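Local coordinates for protein N-alpha-acetyltransferase 35, NatC auxiliary subunit (Saccharomyces cerevisiae, PDB 6YGA) that serves as the auxiliary subunit of the NatC complex, which acetylates the N-terminal methionine of the L-A virus Gag protein, at residues 115-121 / 271-277; 109-115 / 178-184; 60-64 / 283-287; 97-102 / 294-300; 86-90 / 216-220. All coordinates share one frame; numbering follows the deposited sequence.

Interaction 1 (115-121 / 271-277); sequences LSCRYTE and GAFSTYI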
# COMPACT_ATOMS: atom_id res chain seq x y z
N LEU B 115 -8.65 12.50 16.87
CA LEU B 115 -10.03 12.60 17.30
C LEU B 115 -10.29 11.94 18.65
O LEU B 115 -11.37 12.15 19.22
CB LEU B 115 -10.97 12.00 16.25
CG LEU B 115 -11.05 12.75 14.92
CD1 LEU B 115 -12.12 12.12 14.03
CD2 LEU B 115 -11.34 14.22 15.16
N SER B 116 -9.35 11.15 19.17
CA SER B 116 -9.50 10.60 20.52
C SER B 116 -9.47 11.69 21.59
O SER B 116 -10.01 11.48 22.68
CB SER B 116 -8.41 9.57 20.79
OG SER B 116 -7.12 10.15 20.75
N CYS B 117 -8.86 12.83 21.30
CA CYS B 117 -8.82 13.93 22.25
C CYS B 117 -10.19 14.58 22.38
O CYS B 117 -10.83 14.91 21.38
CB CYS B 117 -7.78 14.96 21.81
SG CYS B 117 -7.68 16.45 22.83
N ARG B 118 -10.65 14.77 23.62
CA ARG B 118 -11.94 15.40 23.84
C ARG B 118 -11.94 16.88 23.49
O ARG B 118 -13.00 17.44 23.21
CB ARG B 118 -12.39 15.21 25.29
CG ARG B 118 -12.62 13.76 25.68
CD ARG B 118 -13.73 13.15 24.84
NE ARG B 118 -15.00 13.82 25.07
CZ ARG B 118 -15.85 13.52 26.05
NH1 ARG B 118 -15.56 12.54 26.89
NH2 ARG B 118 -16.98 14.18 26.18
N TYR B 119 -10.76 17.52 23.48
CA TYR B 119 -10.70 18.93 23.15
C TYR B 119 -10.87 19.16 21.66
O TYR B 119 -11.56 20.10 21.24
CB TYR B 119 -9.39 19.53 23.65
CG TYR B 119 -9.27 19.58 25.15
CD1 TYR B 119 -9.81 20.63 25.88
CD2 TYR B 119 -8.61 18.57 25.85
CE1 TYR B 119 -9.71 20.68 27.26
CE2 TYR B 119 -8.50 18.61 27.23
CZ TYR B 119 -9.05 19.67 27.92
OH TYR B 119 -8.95 19.71 29.29
N THR B 120 -10.25 18.31 20.83
CA THR B 120 -10.42 18.44 19.39
C THR B 120 -11.85 18.14 18.98
O THR B 120 -12.39 18.78 18.07
CB THR B 120 -9.45 17.51 18.66
OG1 THR B 120 -9.78 16.15 18.94
CG2 THR B 120 -8.02 17.77 19.10
N GLU B 121 -12.49 17.17 19.64
CA GLU B 121 -13.90 16.91 19.39
C GLU B 121 -14.74 18.12 19.77
O GLU B 121 -15.69 18.48 19.06
CB GLU B 121 -14.35 15.67 20.17
CG GLU B 121 -15.65 15.02 19.69
CD GLU B 121 -16.90 15.66 20.26
OE1 GLU B 121 -16.79 16.51 21.16
OE2 GLU B 121 -18.01 15.30 19.79
N GLY B 271 -9.01 10.45 31.16
CA GLY B 271 -10.18 10.66 30.33
C GLY B 271 -10.02 11.73 29.27
O GLY B 271 -10.95 11.94 28.48
N ALA B 272 -8.88 12.42 29.23
CA ALA B 272 -8.64 13.41 28.19
C ALA B 272 -8.57 12.75 26.82
O ALA B 272 -9.06 13.30 25.82
CB ALA B 272 -7.36 14.18 28.48
N PHE B 273 -7.97 11.56 26.74
CA PHE B 273 -7.89 10.78 25.51
C PHE B 273 -8.56 9.44 25.76
O PHE B 273 -8.17 8.71 26.68
CB PHE B 273 -6.44 10.59 25.08
CG PHE B 273 -5.70 11.87 24.84
CD1 PHE B 273 -5.12 12.57 25.89
CD2 PHE B 273 -5.57 12.39 23.56
CE1 PHE B 273 -4.44 13.75 25.68
CE2 PHE B 273 -4.89 13.57 23.34
CZ PHE B 273 -4.32 14.25 24.40
N SER B 274 -9.57 9.13 24.96
CA SER B 274 -10.35 7.91 25.17
C SER B 274 -11.02 7.51 23.87
O SER B 274 -10.96 8.23 22.87
CB SER B 274 -11.39 8.10 26.28
OG SER B 274 -12.35 9.07 25.92
N THR B 275 -11.66 6.34 23.90
CA THR B 275 -12.50 5.87 22.81
C THR B 275 -13.94 6.37 22.95
O THR B 275 -14.84 5.80 22.31
CB THR B 275 -12.47 4.34 22.74
OG1 THR B 275 -12.79 3.80 24.03
CG2 THR B 275 -11.10 3.85 22.31
N TYR B 276 -14.16 7.41 23.75
CA TYR B 276 -15.51 7.91 24.00
C TYR B 276 -16.19 8.34 22.70
O TYR B 276 -17.39 8.11 22.51
CB TYR B 276 -15.44 9.08 24.98
CG TYR B 276 -16.76 9.78 25.27
CD1 TYR B 276 -17.19 10.85 24.48
CD2 TYR B 276 -17.56 9.39 26.33
CE1 TYR B 276 -18.39 11.49 24.74
CE2 TYR B 276 -18.76 10.03 26.60
CZ TYR B 276 -19.17 11.08 25.80
OH TYR B 276 -20.36 11.72 26.06
N ILE B 277 -15.44 8.97 21.80
CA ILE B 277 -16.04 9.50 20.58
C ILE B 277 -16.52 8.37 19.67
O ILE B 277 -17.49 8.54 18.93
CB ILE B 277 -15.05 10.42 19.85
CG1 ILE B 277 -15.75 11.17 18.72
CG2 ILE B 277 -13.86 9.63 19.31
CD1 ILE B 277 -14.82 12.02 17.89

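Interaction 2 (109-115 / 178-184); sequences TLPTTVL and NFNNMGF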
# COMPACT_ATOMS: atom_id res chain seq x y z
N THR B 109 -5.36 5.10 12.66
CA THR B 109 -6.60 5.73 12.24
C THR B 109 -6.78 7.09 12.90
O THR B 109 -6.32 7.33 14.02
CB THR B 109 -7.80 4.84 12.56
OG1 THR B 109 -7.80 4.53 13.96
CG2 THR B 109 -7.76 3.56 11.76
N LEU B 110 -7.46 7.98 12.18
CA LEU B 110 -7.77 9.29 12.74
C LEU B 110 -8.68 9.23 13.96
O LEU B 110 -8.44 10.00 14.91
CB LEU B 110 -8.37 10.18 11.63
CG LEU B 110 -8.63 11.65 11.94
CD1 LEU B 110 -7.35 12.35 12.37
CD2 LEU B 110 -9.23 12.34 10.72
N PRO B 111 -9.71 8.37 14.02
CA PRO B 111 -10.52 8.32 15.25
C PRO B 111 -9.74 7.93 16.50
O PRO B 111 -10.13 8.32 17.60
CB PRO B 111 -11.61 7.29 14.92
CG PRO B 111 -11.73 7.34 13.45
CD PRO B 111 -10.33 7.57 12.95
N THR B 112 -8.66 7.16 16.37
CA THR B 112 -7.90 6.71 17.53
C THR B 112 -6.72 7.61 17.86
O THR B 112 -6.02 7.34 18.84
CB THR B 112 -7.40 5.27 17.33
OG1 THR B 112 -6.57 5.21 16.17
CG2 THR B 112 -8.57 4.31 17.18
N THR B 113 -6.47 8.65 17.07
CA THR B 113 -5.35 9.55 17.32
C THR B 113 -5.83 10.97 17.60
O THR B 113 -6.11 11.32 18.75
CB THR B 113 -4.37 9.54 16.14
OG1 THR B 113 -5.04 9.93 14.94
CG2 THR B 113 -3.78 8.15 15.95
N VAL B 114 -5.95 11.79 16.55
CA VAL B 114 -6.31 13.20 16.75
C VAL B 114 -7.71 13.33 17.33
O VAL B 114 -7.96 14.18 18.19
CB VAL B 114 -6.16 13.97 15.42
CG1 VAL B 114 -6.60 15.42 15.59
CG2 VAL B 114 -4.72 13.90 14.93
N LEU B 115 -8.65 12.50 16.87
CA LEU B 115 -10.03 12.60 17.30
C LEU B 115 -10.29 11.94 18.65
O LEU B 115 -11.37 12.15 19.22
CB LEU B 115 -10.97 12.00 16.25
CG LEU B 115 -11.05 12.75 14.92
CD1 LEU B 115 -12.12 12.12 14.03
CD2 LEU B 115 -11.34 14.22 15.16
N ASN B 178 -5.03 7.30 6.67
CA ASN B 178 -6.42 7.14 7.09
C ASN B 178 -7.03 8.50 7.37
O ASN B 178 -6.44 9.32 8.08
CB ASN B 178 -6.50 6.25 8.33
CG ASN B 178 -7.91 6.16 8.90
OD1 ASN B 178 -8.35 7.05 9.64
ND2 ASN B 178 -8.61 5.08 8.59
N PHE B 179 -8.21 8.75 6.81
CA PHE B 179 -8.95 9.97 7.07
C PHE B 179 -10.43 9.66 7.30
O PHE B 179 -11.31 10.07 6.55
CB PHE B 179 -8.77 10.99 5.95
CG PHE B 179 -8.94 12.40 6.40
CD1 PHE B 179 -7.86 13.12 6.88
CD2 PHE B 179 -10.19 13.01 6.37
CE1 PHE B 179 -8.02 14.43 7.31
CE2 PHE B 179 -10.35 14.31 6.79
CZ PHE B 179 -9.27 15.02 7.27
N ASN B 180 -10.71 8.91 8.36
CA ASN B 180 -12.08 8.73 8.84
C ASN B 180 -12.32 9.81 9.88
O ASN B 180 -12.02 9.63 11.07
CB ASN B 180 -12.28 7.33 9.41
CG ASN B 180 -13.68 7.13 9.98
OD1 ASN B 180 -14.60 7.89 9.68
ND2 ASN B 180 -13.84 6.09 10.79
N ASN B 181 -12.83 10.95 9.44
CA ASN B 181 -13.13 12.07 10.33
C ASN B 181 -14.53 12.01 10.92
O ASN B 181 -14.98 13.00 11.51
CB ASN B 181 -12.93 13.41 9.59
CG ASN B 181 -13.90 13.59 8.44
OD1 ASN B 181 -14.44 12.63 7.90
ND2 ASN B 181 -14.12 14.85 8.05
N MSE B 182 -15.22 10.88 10.78
CA MSE B 182 -16.52 10.65 11.41
C MSE B 182 -17.57 11.72 11.10
O MSE B 182 -18.27 12.19 11.99
CB MSE B 182 -16.35 10.53 12.92
CG MSE B 182 -15.51 9.33 13.32
SE MSE B 182 -15.06 9.30 15.21
CE MSE B 182 -16.03 7.69 15.71
N GLY B 183 -17.66 12.10 9.83
CA GLY B 183 -18.68 13.02 9.39
C GLY B 183 -18.46 14.48 9.73
O GLY B 183 -19.42 15.26 9.70
N PHE B 184 -17.24 14.87 10.06
CA PHE B 184 -16.95 16.27 10.38
C PHE B 184 -16.79 17.08 9.10
O PHE B 184 -15.96 16.76 8.24
CB PHE B 184 -15.69 16.37 11.24
CG PHE B 184 -15.96 16.31 12.71
CD1 PHE B 184 -16.71 17.29 13.33
CD2 PHE B 184 -15.44 15.28 13.48
CE1 PHE B 184 -16.96 17.24 14.69
CE2 PHE B 184 -15.69 15.22 14.84
CZ PHE B 184 -16.44 16.20 15.44

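Interaction 3 (60-64 / 283-287); sequences SKLDS and NQFPP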
# COMPACT_ATOMS: atom_id res chain seq x y z
N SER B 60 -19.07 -7.74 20.92
CA SER B 60 -18.10 -6.81 21.50
C SER B 60 -17.18 -6.23 20.45
O SER B 60 -16.87 -5.03 20.47
CB SER B 60 -17.29 -7.52 22.59
OG SER B 60 -18.14 -8.24 23.47
N LYS B 61 -16.74 -7.05 19.50
CA LYS B 61 -15.77 -6.62 18.50
C LYS B 61 -16.40 -5.87 17.33
O LYS B 61 -15.67 -5.25 16.56
CB LYS B 61 -14.98 -7.84 17.99
CG LYS B 61 -14.57 -8.81 19.09
CD LYS B 61 -13.35 -9.64 18.70
CE LYS B 61 -13.66 -10.66 17.61
NZ LYS B 61 -12.42 -11.36 17.14
N LEU B 62 -17.73 -5.90 17.20
CA LEU B 62 -18.43 -5.23 16.11
C LEU B 62 -19.44 -4.20 16.59
O LEU B 62 -20.18 -3.64 15.76
CB LEU B 62 -19.13 -6.25 15.21
CG LEU B 62 -18.27 -7.04 14.22
CD1 LEU B 62 -19.08 -8.16 13.59
CD2 LEU B 62 -17.71 -6.12 13.16
N ASP B 63 -19.52 -3.93 17.89
CA ASP B 63 -20.51 -3.01 18.45
C ASP B 63 -19.78 -1.95 19.27
O ASP B 63 -19.30 -2.23 20.37
CB ASP B 63 -21.54 -3.75 19.31
CG ASP B 63 -22.78 -2.92 19.62
OD1 ASP B 63 -22.71 -1.68 19.56
OD2 ASP B 63 -23.83 -3.52 19.94
N SER B 64 -19.72 -0.72 18.74
CA SER B 64 -19.08 0.38 19.45
C SER B 64 -19.93 0.89 20.62
O SER B 64 -19.41 1.63 21.47
CB SER B 64 -18.78 1.53 18.48
OG SER B 64 -19.92 1.86 17.70
N ASN B 283 -20.94 6.50 14.25
CA ASN B 283 -19.83 5.65 13.84
C ASN B 283 -20.38 4.46 13.08
O ASN B 283 -21.20 3.71 13.61
CB ASN B 283 -19.02 5.20 15.06
CG ASN B 283 -17.78 4.40 14.68
OD1 ASN B 283 -17.42 4.30 13.51
ND2 ASN B 283 -17.12 3.82 15.68
N GLN B 284 -19.92 4.29 11.84
CA GLN B 284 -20.33 3.17 11.00
C GLN B 284 -19.28 2.06 10.96
O GLN B 284 -19.41 1.13 10.16
CB GLN B 284 -20.63 3.65 9.58
CG GLN B 284 -21.72 4.71 9.50
CD GLN B 284 -22.15 4.99 8.07
OE1 GLN B 284 -21.81 4.25 7.15
NE2 GLN B 284 -22.90 6.07 7.88
N PHE B 285 -18.26 2.14 11.79
CA PHE B 285 -17.14 1.21 11.79
C PHE B 285 -17.04 0.48 13.12
O PHE B 285 -17.53 0.98 14.15
CB PHE B 285 -15.83 1.95 11.49
CG PHE B 285 -15.77 2.56 10.13
CD1 PHE B 285 -16.30 3.82 9.89
CD2 PHE B 285 -15.19 1.88 9.07
CE1 PHE B 285 -16.26 4.39 8.63
CE2 PHE B 285 -15.14 2.44 7.81
CZ PHE B 285 -15.67 3.69 7.58
N PRO B 286 -16.42 -0.69 13.15
CA PRO B 286 -16.24 -1.41 14.43
C PRO B 286 -15.32 -0.64 15.36
O PRO B 286 -14.50 0.17 14.90
CB PRO B 286 -15.60 -2.74 14.00
CG PRO B 286 -15.94 -2.88 12.55
CD PRO B 286 -15.95 -1.49 12.00
N PRO B 287 -15.42 -0.85 16.67
CA PRO B 287 -14.54 -0.15 17.60
C PRO B 287 -13.11 -0.66 17.52
O PRO B 287 -12.86 -1.84 17.27
CB PRO B 287 -15.16 -0.46 18.97
CG PRO B 287 -15.83 -1.77 18.77
CD PRO B 287 -16.36 -1.75 17.36

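Interaction 4 (97-102 / 294-300); sequences LRCVIS and PTDYSGF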
# COMPACT_ATOMS: atom_id res chain seq x y z
N LEU B 97 0.37 15.92 20.05
CA LEU B 97 1.39 15.94 19.00
C LEU B 97 1.88 14.53 18.68
O LEU B 97 2.12 14.20 17.51
CB LEU B 97 2.56 16.83 19.41
CG LEU B 97 2.35 18.33 19.24
CD1 LEU B 97 3.66 19.09 19.47
CD2 LEU B 97 1.78 18.64 17.87
N ARG B 98 2.04 13.68 19.70
CA ARG B 98 2.43 12.31 19.42
C ARG B 98 1.28 11.52 18.81
O ARG B 98 1.52 10.53 18.11
CB ARG B 98 2.96 11.63 20.69
CG ARG B 98 4.33 12.15 21.12
CD ARG B 98 4.85 11.51 22.39
NE ARG B 98 3.98 11.75 23.54
CZ ARG B 98 3.33 10.79 24.19
NH1 ARG B 98 3.45 9.53 23.82
NH2 ARG B 98 2.56 11.10 25.23
N CYS B 99 0.04 11.94 19.05
CA CYS B 99 -1.08 11.38 18.31
C CYS B 99 -0.99 11.74 16.83
O CYS B 99 -1.35 10.93 15.96
CB CYS B 99 -2.41 11.85 18.90
SG CYS B 99 -2.93 10.99 20.40
N VAL B 100 -0.52 12.95 16.52
CA VAL B 100 -0.31 13.34 15.13
C VAL B 100 0.72 12.43 14.47
O VAL B 100 0.54 11.99 13.33
CB VAL B 100 0.11 14.82 15.05
CG1 VAL B 100 0.51 15.19 13.63
CG2 VAL B 100 -1.02 15.72 15.54
N ILE B 101 1.80 12.11 15.19
CA ILE B 101 2.84 11.24 14.64
C ILE B 101 2.29 9.83 14.43
O ILE B 101 2.51 9.21 13.38
CB ILE B 101 4.07 11.23 15.57
CG1 ILE B 101 4.69 12.63 15.64
CG2 ILE B 101 5.10 10.21 15.09
CD1 ILE B 101 5.78 12.77 16.70
N SER B 102 1.58 9.30 15.43
CA SER B 102 1.00 7.96 15.30
C SER B 102 0.05 7.88 14.11
O SER B 102 -0.02 6.84 13.43
CB SER B 102 0.27 7.60 16.60
OG SER B 102 -0.25 6.28 16.56
N PRO B 294 4.08 6.89 19.95
CA PRO B 294 5.54 7.03 19.97
C PRO B 294 6.00 7.65 21.28
O PRO B 294 5.26 8.36 21.95
CB PRO B 294 5.81 7.96 18.78
CG PRO B 294 4.64 7.80 17.89
CD PRO B 294 3.47 7.55 18.79
N THR B 295 7.26 7.37 21.63
CA THR B 295 7.82 7.86 22.89
C THR B 295 8.58 9.17 22.74
O THR B 295 8.89 9.80 23.75
CB THR B 295 8.74 6.81 23.51
OG1 THR B 295 9.92 6.66 22.70
CG2 THR B 295 8.03 5.46 23.62
N ASP B 296 8.88 9.60 21.51
CA ASP B 296 9.64 10.82 21.29
C ASP B 296 9.06 11.58 20.10
O ASP B 296 8.08 11.15 19.48
CB ASP B 296 11.14 10.52 21.09
CG ASP B 296 11.41 9.63 19.88
OD1 ASP B 296 10.50 9.40 19.05
OD2 ASP B 296 12.56 9.15 19.76
N TYR B 297 9.67 12.72 19.78
CA TYR B 297 9.26 13.55 18.66
C TYR B 297 10.12 13.32 17.42
O TYR B 297 10.13 14.18 16.53
CB TYR B 297 9.29 15.03 19.04
CG TYR B 297 8.15 15.49 19.92
CD1 TYR B 297 7.35 14.59 20.61
CD2 TYR B 297 7.86 16.84 20.04
CE1 TYR B 297 6.31 15.03 21.41
CE2 TYR B 297 6.82 17.29 20.83
CZ TYR B 297 6.05 16.38 21.51
OH TYR B 297 5.02 16.83 22.30
N SER B 298 10.83 12.20 17.34
CA SER B 298 11.68 11.94 16.18
C SER B 298 10.90 11.86 14.88
O SER B 298 11.47 12.08 13.81
CB SER B 298 12.48 10.65 16.39
OG SER B 298 13.53 10.84 17.32
N GLY B 299 9.61 11.54 14.94
CA GLY B 299 8.81 11.48 13.73
C GLY B 299 8.68 12.82 13.04
O GLY B 299 8.55 12.88 11.81
N PHE B 300 8.70 13.91 13.80
CA PHE B 300 8.66 15.24 13.20
C PHE B 300 9.93 15.52 12.40
O PHE B 300 9.88 16.20 11.38
CB PHE B 300 8.46 16.30 14.28
CG PHE B 300 7.07 16.33 14.87
CD1 PHE B 300 5.96 16.35 14.04
CD2 PHE B 300 6.89 16.33 16.24
CE1 PHE B 300 4.68 16.37 14.58
CE2 PHE B 300 5.61 16.35 16.78
CZ PHE B 300 4.51 16.37 15.95

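Interaction 5 (86-90 / 216-220); sequences LASVA and HLTML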
# COMPACT_ATOMS: atom_id res chain seq x y z
N LEU B 86 -0.31 23.84 34.45
CA LEU B 86 0.78 23.91 33.48
C LEU B 86 1.24 22.52 33.07
O LEU B 86 1.40 22.23 31.88
CB LEU B 86 1.95 24.72 34.04
CG LEU B 86 3.21 24.66 33.17
CD1 LEU B 86 3.01 25.45 31.88
CD2 LEU B 86 4.45 25.13 33.92
N ALA B 87 1.47 21.64 34.05
CA ALA B 87 1.90 20.28 33.74
C ALA B 87 0.82 19.52 32.98
O ALA B 87 1.13 18.74 32.07
CB ALA B 87 2.28 19.54 35.02
N SER B 88 -0.45 19.74 33.32
CA SER B 88 -1.52 19.03 32.64
C SER B 88 -1.71 19.54 31.21
O SER B 88 -1.86 18.74 30.28
CB SER B 88 -2.83 19.15 33.43
OG SER B 88 -2.81 18.30 34.56
N VAL B 89 -1.71 20.87 31.02
CA VAL B 89 -1.83 21.42 29.68
C VAL B 89 -0.65 20.99 28.82
O VAL B 89 -0.82 20.63 27.65
CB VAL B 89 -1.97 22.95 29.74
CG1 VAL B 89 -1.60 23.59 28.41
CG2 VAL B 89 -3.39 23.34 30.13
N ALA B 90 0.56 21.00 29.39
CA ALA B 90 1.72 20.54 28.64
C ALA B 90 1.62 19.06 28.30
O ALA B 90 2.01 18.64 27.21
CB ALA B 90 3.00 20.83 29.43
N HIS B 216 8.48 21.98 32.37
CA HIS B 216 7.17 21.89 31.75
C HIS B 216 6.88 23.13 30.90
O HIS B 216 6.28 23.02 29.82
CB HIS B 216 6.08 21.71 32.81
CG HIS B 216 6.12 20.38 33.49
ND1 HIS B 216 6.99 20.09 34.53
CD2 HIS B 216 5.39 19.25 33.30
CE1 HIS B 216 6.79 18.85 34.93
NE2 HIS B 216 5.83 18.32 34.20
N LEU B 217 7.30 24.30 31.37
CA LEU B 217 7.09 25.52 30.60
C LEU B 217 7.91 25.52 29.32
O LEU B 217 7.42 25.90 28.25
CB LEU B 217 7.42 26.75 31.45
CG LEU B 217 7.19 28.10 30.77
CD1 LEU B 217 5.71 28.36 30.57
CD2 LEU B 217 7.84 29.21 31.57
N THR B 218 9.18 25.09 29.41
CA THR B 218 10.00 24.97 28.21
C THR B 218 9.37 24.00 27.22
O THR B 218 9.36 24.26 26.01
CB THR B 218 11.41 24.50 28.59
OG1 THR B 218 11.90 25.29 29.68
CG2 THR B 218 12.35 24.65 27.41
N MSE B 219 8.84 22.88 27.71
CA MSE B 219 8.14 21.92 26.88
C MSE B 219 6.99 22.56 26.10
O MSE B 219 6.85 22.35 24.89
CB MSE B 219 7.60 20.78 27.74
CG MSE B 219 8.53 19.60 27.88
SE MSE B 219 8.32 18.34 26.41
CE MSE B 219 6.52 17.71 26.83
N LEU B 220 6.17 23.33 26.81
CA LEU B 220 5.00 23.94 26.19
C LEU B 220 5.40 24.99 25.16
O LEU B 220 4.74 25.14 24.13
CB LEU B 220 4.10 24.55 27.26
CG LEU B 220 2.66 24.85 26.85
CD1 LEU B 220 2.03 23.63 26.20
CD2 LEU B 220 1.84 25.30 28.06

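Interaction 1 (115-121 / 271-277)
The guanidinium of Arg118 lies flat on the ring of Tyr276. The two planes are 2° apart, and Arg118 CZ sits 3.8 Å from the Tyr276 ring centroid, a stacked cation-pi contact. Arg118 NH1 is over the ring face but shifted toward the rim. The arginine chain bends at chi2 and chi3 (both -62°), which folds the guanidinium back over the tyrosine. Separately, Glu121 CG packs on Ile277 CD1 at 3.6 Å, and Ile277 CG2 rests 3.5 Å from Leu115 O.

The backbones are joined by a single beta bridge between Cys117 and Phe273. Arg118 N donates to Ala272 O at 3.1 Å. A weak bond of 3.3 Å runs from Ser274 N to Ser116 O. The bridge lies just before helix 118-129, where Cys117 is the N-cap. Its SG accepts a weak capping bond from Tyr119 N, while its CB touches Phe273 CE2 at 3.6 Å.

On the other segment, Ser274 OG accepts from Tyr276 N in an ST turn that leads into helix 276-280. Further out, His280 stacks on the Tyr276 ring. Ser116 OG is bonded to Thr113 O, and Phe273 packs on Arg95 of helix 85-104.

Interaction 2 (109-115 / 178-184)
Leu110 CD2 sits over one face of the Phe179 ring. It lies 4.1 Å from the ring centroid and only 9° off the normal, a CH-pi contact centred on the ring. A second flat group is the amide of Asn178. Leu110 N and Asn180 N reach its OD1 from opposite faces of the amide plane, and neither lies in that plane. The bond from Leu110 N is short and straight, 2.8 Å to Asn178 OD1 with an N-H...O angle of 171°. The one from Asn180 N is longer, 3.3 Å to the same oxygen. The ND2 of this amide faces Thr109 CG2 at 3.6 Å.

Asn178 and Asn180 each form an Asx turn, with OD1 accepting from the backbone N two residues on. The second turn uses Met182 N. The opposing segment is also turned, with a type I beta turn from Leu110 to Thr113. The contact thus joins two irregular loops, one between helices 85-104 and 118-129, the other between helices 142-167 and 193-209.

Pro111 packs against Asn180, and the two side chains cross at about a right angle. Pro111 CD meets Asn180 O at 3.3 Å, and its CG is near Asn180 ND2. The selenium of selenomethionine Met182 approaches Pro111 CB at 4.0 Å. Leu115 turns its CD1 toward Asn181 CA, 3.8 Å away. Trp103 of helix 85-104 packs on both Leu110 and Phe179, and its NE1 bonds to Asn178 O. Arg281 donates to Met182 O and makes a cation-pi contact with Phe184.

Interaction 3 (60-64 / 283-287)
Leu62 has CG anti to its carbonyl carbon (chi1 -77°) and chi2 extended at 171°. Although its CB points away from 283-287, these torsions bring CD2 back to Pro286 CG, 3.7 Å away. The two side chains lie side by side and point the same way. Asn283 has CG anti to the backbone N (chi1 -176°). Its ND2 only comes near Ser64 and is weakly bonded to Gln278 O. Its OD1 accepts from Phe285 N at 2.9 Å, closing an Asx turn just ahead of the proline pair. The contact joins this loop, which follows helix 276-280, to the loop between strand 55-56 and helix 71-75.

The packing is mostly proline against backbone. Pro286 CB rests 3.6 Å from Lys61 O. Pro287 sits in the bend of 60-64, with Lys61 O and Ser64 N near its CD.

Two side chains also reach a neighbouring subunit. Asp63 forms a salt bridge with Arg22 of the N-alpha-acetyltransferase 38 chain, and Ser64 OG bonds to Arg51 of that same chain. Leu62 packs on Pro30 of the N-alpha-acetyltransferase 30 chain. The contact therefore lies where all three NatC subunits meet. Between the two loops, Pro287 CG is 3.8 Å from both Ser60 O and Asp63 O.

Interaction 4 (97-102 / 294-300)
Pro294 O accepts from Arg98 NH1 at 2.9 Å, with an N-H...O angle of 161°. The oxygen lies in the guanidinium plane, at its edge. A bend at chi3 (-60°) turns the arginine end toward this carbonyl. Arg98 NH2 forms a salt bridge with Asp94, which also accepts from Tyr297 OH. Arg98 CG meanwhile touches Tyr297 CE1 at 3.5 Å, and the two side chains cross at about a right angle.

Ile101 fills the middle of the contact. Its CD1 lies over the face of Phe300, 3.8 Å from the ring centroid, in a CH-pi contact shifted toward the rim. Its CG2 meets Pro294 CG at 3.7 Å and comes close to Gly299 CA. Leu97 CB approaches the edge of Phe300, with CZ 4.0 Å away, and Leu97 CD1 packs on Tyr297 CE2 at 3.9 Å.

This is the packing of helix 85-104 against the start of helix 298-311 and the turn leading into it. Helix 215-231 adds Ile223 to the Leu97 and Tyr297 side.

The aromatic and aliphatic groups make a largely apolar joint. The arginine charge at its border is probably balanced by Asp94, which would also help hold Arg98 and Tyr297 in place.

Interaction 5 (86-90 / 216-220)
Leu86 and His216 cross obliquely, with Leu86 CD2 set against His216 CB at 3.9 Å. Leu86 has CG anti to the backbone N (chi1 171°), which carries its two methyl groups over to the other helix. CD2 rests near the backbone at Leu217 N. CD1 reaches further and meets two leucines. It lies 4.0 Å from Leu220 CD2, where the side chains again pass at a slant. It is 4.2 Å from Leu217 CD1, and here the two leucines stand at about a right angle.

The His216 ring turns toward Ala87. Its CD2 comes within 3.6 Å of Ala87 CB, and NE2 is only slightly further from the same methyl. The ring is met obliquely. About one turn further on, Ala90 points its CB toward the partner helix and comes close to His216 O.

Leu220 is shared between several residues. Its CD2 meets Val89 CG1 at 3.9 Å, and its CD1 lies 3.9 Å from Ala90 CA.

The two helices, 85-104 and 215-231, run roughly in the same direction. Their local axes are 9.2 Å apart and cross at 33°. The small side chains of Ala87 and Ala90 let the histidine and leucine approach the helix backbone. Helix 142-167 also packs here, with Leu143 and Tyr144 on Val89 and Val147 on Leu220.

The contact across the two segments is carried by van der Waals packing of aliphatic groups and one imidazole. The fit therefore probably depends on how closely these side chains pack.

How the interactions relate
From the N terminus, 60-64 pairs with 283-287 in interaction 3, closing a long loop that encloses interactions 1, 2 and 5. Interaction 5 then ties the start of helix 85-104 to helix 215-231; it crosses interaction 1 and encloses 2. Further along this helix, interaction 4 crosses 3 and 5 but encloses 1 and 2. The loop after the helix serves interaction 2, and its end with the start of helix 118-129 serves interaction 1. These two cross, share Leu115 and lie about 11 Å apart between centres. Interaction 2 also touches 3 and 4. Interactions 1, 3 and 4 bring 271-300 back to the N-terminal part, while 2 and 5 join that part to 178-184 and helix 215-231.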